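Local coordinates for protein proline dipeptidase (Streptococcus pneumoniae, PDB 3PN9) that probably forms the N-terminal domain of a prolidase-type peptidase that hydrolyses dipeptides with a C-terminal proline, at residues A22-P27 / M45-L50; T34-D39 / A61-R66; Q53-F58 / V71-V76. All blocks are in the same frame, centred on the assembly; numbering follows the deposited sequence.

Contact 1: residues A22-P27 / M45-L50; sequences AVVSDP and MFLFVL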
# COMPACT_ATOMS: atom_id res chain seq x y z
N ALA A 22 8.73 11.70 6.16
CA ALA A 22 10.16 11.34 5.99
C ALA A 22 10.95 12.66 5.84
O ALA A 22 10.63 13.49 4.99
CB ALA A 22 10.37 10.54 4.68
N VAL A 23 12.08 12.72 6.51
CA VAL A 23 12.86 13.90 6.53
C VAL A 23 14.17 13.54 5.84
O VAL A 23 15.00 12.79 6.37
CB VAL A 23 13.21 14.41 8.00
CG1 VAL A 23 14.01 15.74 7.88
CG2 VAL A 23 11.88 14.57 8.80
N VAL A 24 14.42 14.20 4.72
CA VAL A 24 15.62 13.95 3.95
C VAL A 24 16.56 15.11 4.20
O VAL A 24 16.18 16.29 3.95
CB VAL A 24 15.27 13.92 2.42
CG1 VAL A 24 16.47 13.50 1.62
CG2 VAL A 24 14.14 12.82 2.21
N SER A 25 17.75 14.81 4.69
CA SER A 25 18.69 15.83 5.16
C SER A 25 19.92 15.81 4.27
O SER A 25 20.75 16.73 4.27
CB SER A 25 19.06 15.52 6.61
OG SER A 25 19.66 14.19 6.76
N ASP A 26 20.12 14.73 3.51
CA ASP A 26 21.44 14.60 2.74
C ASP A 26 21.24 15.33 1.38
O ASP A 26 20.28 15.01 0.65
CB ASP A 26 21.70 13.03 2.51
CG ASP A 26 23.07 12.78 1.82
OD1 ASP A 26 23.60 13.72 1.15
OD2 ASP A 26 23.62 11.69 2.03
N PRO A 27 22.04 16.38 1.05
CA PRO A 27 21.84 17.12 -0.18
C PRO A 27 21.89 16.17 -1.42
O PRO A 27 21.20 16.39 -2.42
CB PRO A 27 23.11 18.00 -0.25
CG PRO A 27 23.29 18.36 1.33
CD PRO A 27 23.16 16.93 1.86
N MSE A 45 18.89 22.63 5.51
CA MSE A 45 18.05 22.35 4.34
C MSE A 45 17.43 20.96 4.62
O MSE A 45 18.17 20.08 5.07
CB MSE A 45 18.93 22.28 3.07
CG MSE A 45 18.00 21.80 1.86
SE MSE A 45 18.95 21.89 0.17
CE MSE A 45 20.48 20.64 0.53
N PHE A 46 16.13 20.80 4.42
CA PHE A 46 15.51 19.48 4.53
C PHE A 46 14.44 19.38 3.47
O PHE A 46 13.74 20.39 3.15
CB PHE A 46 14.77 19.27 5.89
CG PHE A 46 15.69 19.31 7.08
CD1 PHE A 46 16.45 18.21 7.42
CD2 PHE A 46 15.79 20.53 7.86
CE1 PHE A 46 17.33 18.21 8.55
CE2 PHE A 46 16.68 20.55 8.96
CZ PHE A 46 17.40 19.41 9.33
N LEU A 47 14.26 18.16 2.95
CA LEU A 47 12.98 17.90 2.18
C LEU A 47 12.06 17.10 3.13
O LEU A 47 12.45 16.06 3.73
CB LEU A 47 13.31 17.06 0.91
CG LEU A 47 12.05 16.52 0.17
CD1 LEU A 47 11.46 17.77 -0.46
CD2 LEU A 47 12.50 15.49 -0.93
N PHE A 48 10.84 17.60 3.37
CA PHE A 48 9.94 16.86 4.20
C PHE A 48 8.90 16.19 3.28
O PHE A 48 8.16 16.91 2.58
CB PHE A 48 9.16 17.81 5.12
CG PHE A 48 10.09 18.46 6.14
CD1 PHE A 48 10.40 17.78 7.30
CD2 PHE A 48 10.73 19.71 5.85
CE1 PHE A 48 11.31 18.37 8.24
CE2 PHE A 48 11.60 20.30 6.80
CZ PHE A 48 11.89 19.60 7.99
N VAL A 49 8.87 14.86 3.27
CA VAL A 49 7.84 14.19 2.42
C VAL A 49 6.78 13.76 3.42
O VAL A 49 7.03 12.92 4.27
CB VAL A 49 8.41 12.93 1.69
CG1 VAL A 49 7.30 12.40 0.70
CG2 VAL A 49 9.70 13.33 0.84
N LEU A 50 5.65 14.41 3.34
CA LEU A 50 4.57 14.18 4.25
C LEU A 50 3.68 13.04 3.71
O LEU A 50 3.60 12.88 2.50
CB LEU A 50 3.70 15.48 4.26
CG LEU A 50 4.49 16.65 4.97
CD1 LEU A 50 3.93 18.08 4.62
CD2 LEU A 50 4.34 16.39 6.51
O HOH W 1 20.83 19.31 4.36
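The F46 ring has the carbonyl oxygen V24 O at its edge, near the ring plane, while V23 CG1 and S25 CB approach it obliquely. V23 CG1 lies 3.5 Å from F46 CD1. The same methyl approaches the F48 ring, also at a slant, 3.8 Å from F48 CE1, and V23 CG2 meets that ring too, so one beta-branched residue touches both aromatic rings. With CG1 anti to the backbone N (chi1 -178°) and CG2 anti to the carbonyl carbon, CG1 reaches both rings and CG2 lies against F48. I88 of helix 84-91 also packs on both phenylalanines.

Across the sheet the opposite face carries A22, V24, L47 and V49. Small A22 suits its place under L14 of helix 6-17, and V24 packs its CB 4.0 Å from L47 CB beneath helix 27-34. The strands are joined by two reciprocal pairs of nearly straight backbone bonds, A22 with V49 and V24 with L47; V24 N to L47 O measures 2.9 Å.

Past the strand ends the chains diverge. A water lies between S25 O, at 2.6 Å, and M45 O, at 2.9 Å. S25 OG turns to N106 instead. M45, a selenomethionine, bends at chi3 (60°) and lays CE 3.7 Å from P27 CG, at the start of the helix that D26 caps.

This is an antiparallel strand pair at the centre of a mixed sheet layered between helices, the arrangement of the creatinase/prolidase N-terminal domain.

Contact 2: residues T34-D39 / A61-R66; sequences TGFYSD and ALEVER
The loop 34-39 passes the helical turn of 61-66 at a distance, with F36 CA 8.3 Å from R66 CA and S38 CA 7.9 Å from E63 CA, so side chains must bridge the gap. R66 supplies the polar link. Its guanidinium grips one backbone oxygen with both terminal nitrogens: NH2 lies 2.9 Å from Y37 O and NH1 3.1 Å from the same Y37 O. The oxygen sits in the guanidinium plane, whereas both nitrogens reach it from one face of the carbonyl plane. After an extended start, a bend at chi3 (67°) brings the guanidinium to the loop.

With its edge occupied by Y37 O, the guanidinium offers a face to F36, whose CE1 sits over the central carbon, 3.5 Å from R66 CZ. The two planes are 26° apart; F36 CE1 comes nearest, with F36 CZ beside NH2 and CD1 beside NH1. Arginine suits this place because its flat cation can bond in plane and pack an apolar neighbour above it.

E63 fixes the rotation of the group further: R66 NH2 makes a salt bridge of 2.7 Å with E63 OE1, tilted out of the guanidinium plane. The negative charge would be expected to offset that of the arginine. S38 OG adds a long, weak approach to E63 OE1.

Before F36 the loop leaves its helix in an ST turn, T34 OG1 accepting from F36 N, and G35 takes the positive phi that glycine tolerates easily. F36 then enters a pocket between A67 and T70 of helix 64-70, L57 of strand 56-60 and M45, while Y37 rests on P27 and N31 of helix 27-34.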
# COMPACT_ATOMS: atom_id res chain seq x y z
N THR A 34 14.71 15.02 -6.23
CA THR A 34 13.96 16.22 -6.73
C THR A 34 14.65 16.89 -7.86
O THR A 34 14.07 17.74 -8.46
CB THR A 34 13.78 17.36 -5.64
OG1 THR A 34 15.08 17.83 -5.34
CG2 THR A 34 13.14 16.78 -4.37
N GLY A 35 15.90 16.56 -8.11
CA GLY A 35 16.70 17.27 -9.11
C GLY A 35 17.17 18.67 -8.62
O GLY A 35 17.82 19.38 -9.37
N PHE A 36 16.99 19.00 -7.33
CA PHE A 36 17.51 20.25 -6.77
C PHE A 36 18.77 19.92 -5.97
O PHE A 36 18.70 19.17 -4.97
CB PHE A 36 16.49 20.96 -5.86
CG PHE A 36 17.07 22.22 -5.22
CD1 PHE A 36 17.28 23.36 -6.02
CD2 PHE A 36 17.49 22.22 -3.88
CE1 PHE A 36 17.85 24.58 -5.46
CE2 PHE A 36 18.04 23.37 -3.28
CZ PHE A 36 18.24 24.55 -4.09
N TYR A 37 19.93 20.43 -6.41
CA TYR A 37 21.17 20.25 -5.70
C TYR A 37 21.63 21.59 -5.02
O TYR A 37 21.77 22.59 -5.73
CB TYR A 37 22.33 19.77 -6.62
CG TYR A 37 23.53 19.52 -5.75
CD1 TYR A 37 23.56 18.47 -4.87
CD2 TYR A 37 24.58 20.46 -5.72
CE1 TYR A 37 24.69 18.31 -3.97
CE2 TYR A 37 25.67 20.35 -4.86
CZ TYR A 37 25.71 19.28 -4.00
OH TYR A 37 26.76 19.21 -3.14
N SER A 38 22.00 21.56 -3.73
CA SER A 38 22.64 22.73 -3.09
C SER A 38 23.52 22.25 -1.96
O SER A 38 23.12 21.34 -1.22
CB SER A 38 21.51 23.65 -2.52
OG SER A 38 22.13 24.74 -1.92
N ASP A 39 24.71 22.83 -1.79
CA ASP A 39 25.45 22.49 -0.61
C ASP A 39 25.15 23.61 0.41
O ASP A 39 25.61 24.67 0.21
CB ASP A 39 26.94 22.48 -0.93
CG ASP A 39 27.76 22.13 0.29
OD1 ASP A 39 27.17 22.06 1.42
OD2 ASP A 39 28.99 22.00 0.11
N ALA A 61 17.41 31.21 2.73
CA ALA A 61 16.66 32.19 1.92
C ALA A 61 17.28 32.38 0.59
O ALA A 61 16.57 32.53 -0.40
CB ALA A 61 16.62 33.60 2.74
N LEU A 62 18.59 32.33 0.51
CA LEU A 62 19.27 32.59 -0.77
C LEU A 62 18.99 31.50 -1.84
O LEU A 62 19.24 31.70 -3.03
CB LEU A 62 20.79 32.54 -0.58
CG LEU A 62 21.40 33.92 -0.09
CD1 LEU A 62 22.95 33.81 0.21
CD2 LEU A 62 21.07 35.23 -0.97
N GLU A 63 18.49 30.34 -1.42
CA GLU A 63 18.25 29.27 -2.41
C GLU A 63 16.76 29.21 -2.84
O GLU A 63 16.42 28.36 -3.69
CB GLU A 63 18.61 27.92 -1.76
CG GLU A 63 20.14 27.64 -1.52
CD GLU A 63 20.98 27.85 -2.75
OE1 GLU A 63 20.95 27.08 -3.69
OE2 GLU A 63 21.70 28.86 -2.79
N VAL A 64 15.90 30.02 -2.21
CA VAL A 64 14.45 29.89 -2.38
C VAL A 64 14.08 30.06 -3.88
O VAL A 64 13.31 29.29 -4.46
CB VAL A 64 13.66 30.94 -1.55
CG1 VAL A 64 12.16 31.03 -2.05
CG2 VAL A 64 13.59 30.54 -0.08
N GLU A 65 14.69 31.05 -4.54
CA GLU A 65 14.29 31.31 -5.96
C GLU A 65 14.61 30.10 -6.89
O GLU A 65 13.79 29.69 -7.73
CB GLU A 65 15.02 32.55 -6.47
CG GLU A 65 14.40 33.08 -7.70
CD GLU A 65 15.04 34.39 -8.18
OE1 GLU A 65 16.27 34.42 -8.48
OE2 GLU A 65 14.28 35.40 -8.28
N ARG A 66 15.84 29.58 -6.78
CA ARG A 66 16.29 28.45 -7.62
C ARG A 66 15.50 27.18 -7.22
O ARG A 66 15.01 26.40 -8.11
CB ARG A 66 17.78 28.25 -7.58
CG ARG A 66 18.26 27.10 -8.52
CD ARG A 66 19.82 27.19 -8.65
NE ARG A 66 20.48 26.88 -7.37
CZ ARG A 66 20.79 25.64 -6.96
NH1 ARG A 66 20.51 24.58 -7.75
NH2 ARG A 66 21.41 25.43 -5.80

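Contact 3: residues Q53-F58 / V71-V76; sequences QEPLLF and VSFPVV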
# COMPACT_ATOMS: atom_id res chain seq x y z
N GLN A 53 0.08 14.88 2.00
CA GLN A 53 -0.07 16.09 1.23
C GLN A 53 1.22 16.31 0.51
O GLN A 53 2.17 15.55 0.74
CB GLN A 53 -0.39 17.30 2.17
CG GLN A 53 0.65 17.58 3.27
CD GLN A 53 0.10 18.70 4.19
OE1 GLN A 53 -0.79 18.44 4.98
NE2 GLN A 53 0.54 19.90 3.99
N GLU A 54 1.32 17.35 -0.28
CA GLU A 54 2.54 17.56 -1.09
C GLU A 54 3.77 17.79 -0.19
O GLU A 54 3.60 18.24 0.98
CB GLU A 54 2.43 18.84 -1.93
CG GLU A 54 1.75 18.57 -3.29
CD GLU A 54 1.93 19.83 -4.27
OE1 GLU A 54 2.68 19.79 -5.31
OE2 GLU A 54 1.34 20.83 -3.87
N PRO A 55 4.99 17.56 -0.71
CA PRO A 55 6.14 17.70 0.20
C PRO A 55 6.45 19.23 0.46
O PRO A 55 5.88 20.12 -0.19
CB PRO A 55 7.30 17.22 -0.64
CG PRO A 55 6.70 16.34 -1.72
CD PRO A 55 5.31 16.89 -2.00
N LEU A 56 7.39 19.50 1.37
CA LEU A 56 7.84 20.89 1.61
C LEU A 56 9.34 20.85 1.47
O LEU A 56 10.04 20.10 2.20
CB LEU A 56 7.38 21.31 3.06
CG LEU A 56 8.23 22.57 3.56
CD1 LEU A 56 7.62 23.72 2.69
CD2 LEU A 56 7.90 22.72 5.01
N LEU A 57 9.90 21.70 0.64
CA LEU A 57 11.34 21.75 0.62
C LEU A 57 11.74 23.00 1.46
O LEU A 57 11.31 24.13 1.14
CB LEU A 57 11.81 21.90 -0.83
CG LEU A 57 13.34 22.11 -1.08
CD1 LEU A 57 14.35 21.13 -0.30
CD2 LEU A 57 13.63 22.13 -2.62
N PHE A 58 12.60 22.80 2.46
CA PHE A 58 13.00 23.94 3.36
C PHE A 58 14.45 24.28 3.11
O PHE A 58 15.27 23.37 3.20
CB PHE A 58 12.80 23.49 4.82
CG PHE A 58 13.15 24.60 5.84
CD1 PHE A 58 12.23 25.60 6.14
CD2 PHE A 58 14.43 24.61 6.41
CE1 PHE A 58 12.58 26.63 7.14
CE2 PHE A 58 14.80 25.60 7.37
CZ PHE A 58 13.89 26.57 7.73
N VAL A 71 11.28 22.73 -8.38
CA VAL A 71 10.29 21.74 -7.97
C VAL A 71 8.94 22.39 -8.07
O VAL A 71 8.86 23.62 -7.95
CB VAL A 71 10.54 21.27 -6.47
CG1 VAL A 71 11.92 20.65 -6.31
CG2 VAL A 71 10.37 22.39 -5.38
N SER A 72 7.86 21.61 -8.10
CA SER A 72 6.52 22.24 -8.23
C SER A 72 5.79 22.28 -6.89
O SER A 72 4.76 22.93 -6.77
CB SER A 72 5.66 21.35 -9.23
OG SER A 72 5.58 20.09 -8.57
N PHE A 73 6.31 21.62 -5.82
CA PHE A 73 5.60 21.67 -4.54
C PHE A 73 6.19 22.87 -3.67
O PHE A 73 7.17 23.49 -4.10
CB PHE A 73 5.76 20.33 -3.80
CG PHE A 73 7.17 19.83 -3.78
CD1 PHE A 73 8.14 20.35 -2.85
CD2 PHE A 73 7.55 18.76 -4.69
CE1 PHE A 73 9.46 19.81 -2.87
CE2 PHE A 73 8.87 18.24 -4.70
CZ PHE A 73 9.82 18.77 -3.78
N PRO A 74 5.61 23.18 -2.53
CA PRO A 74 6.02 24.42 -1.77
C PRO A 74 7.50 24.42 -1.28
O PRO A 74 8.08 23.35 -0.91
CB PRO A 74 5.08 24.44 -0.52
CG PRO A 74 3.79 23.68 -1.04
CD PRO A 74 4.41 22.53 -1.96
N VAL A 75 8.10 25.59 -1.31
CA VAL A 75 9.47 25.82 -0.89
C VAL A 75 9.31 26.95 0.19
O VAL A 75 8.57 27.91 -0.06
CB VAL A 75 10.37 26.30 -2.06
CG1 VAL A 75 11.76 26.77 -1.56
CG2 VAL A 75 10.58 25.14 -3.11
N VAL A 76 9.97 26.81 1.33
CA VAL A 76 10.01 27.85 2.38
C VAL A 76 11.49 28.11 2.68
O VAL A 76 12.31 27.13 2.78
CB VAL A 76 9.27 27.38 3.63
CG1 VAL A 76 9.63 28.34 4.96
CG2 VAL A 76 7.73 27.29 3.32
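The tight part of this contact is the F73 ring, held between P55 and V71. P55 CB sits over the middle of one face, 4.0 Å from the F73 ring centroid in a CH-pi contact, and V71 CB covers the opposite face, offset toward the rim. At the ring edge, in plane, L57 CB lies 3.7 Å from F73 CE1. The phenylalanine reaches this slot with CG tucked between its backbone N and carbonyl carbon (chi1 46°), which swings the ring over the other segment. Proline suits the partner position, since its rigid, flat-sided ring presents C-H bonds to the aromatic face.

Further along, the chains run as parallel strands, with L57 N donating to P74 O at 2.9 Å and L57 O accepting from V76 N at 3.0 Å. L57 thus uses both its backbone groups on one neighbouring strand, through P74 and V76. These strands are the two arms of a beta-alpha-beta unit, strand 56-60, helix 64-70 and strand 75-78, and the helix lies against L57 and V75 through A67. On the other face, L56 CD1 meets V76 CG2 at 3.6 Å, and F58 CD1 meets V76 CG1 at 4.0 Å, with K87 of helix 84-91 beside F58 and V76.

Beside the F73 slot the packing is looser and more exposed, at S72, P74 and the E54 carboxylate. E54 brings OE1 to 3.5 Å from F73 CB, its carboxylate plane 87° from the ring plane. The second subunit comes close to this side: E54 packs on S72 of that subunit, P55 on its S69, and S72 on its counterpart S72.

How the contacts relate
All three contacts belong to one domain built on a six-stranded mixed sheet. Contact 1 joins strands 21-24 and 46-50, its centre about 1 Å from the centre of the chain. Contact 3 pairs strands 56-60 and 75-78, 75-78 being one of the two edge strands within the chain; strand 56-60 also bonds to strand 46-50, with probable hydrogen bonds F46 O to F58 N and F48 N to L56 O. Their centres are about 10 Å apart, and contact 1 closes before contact 3 opens. The centre of contact 2 is about 13 Å from that of contact 1 and about 12 Å from that of contact 3; its segments interleave with both. It ties the loop after helix 27-34 to the start of helix 64-70.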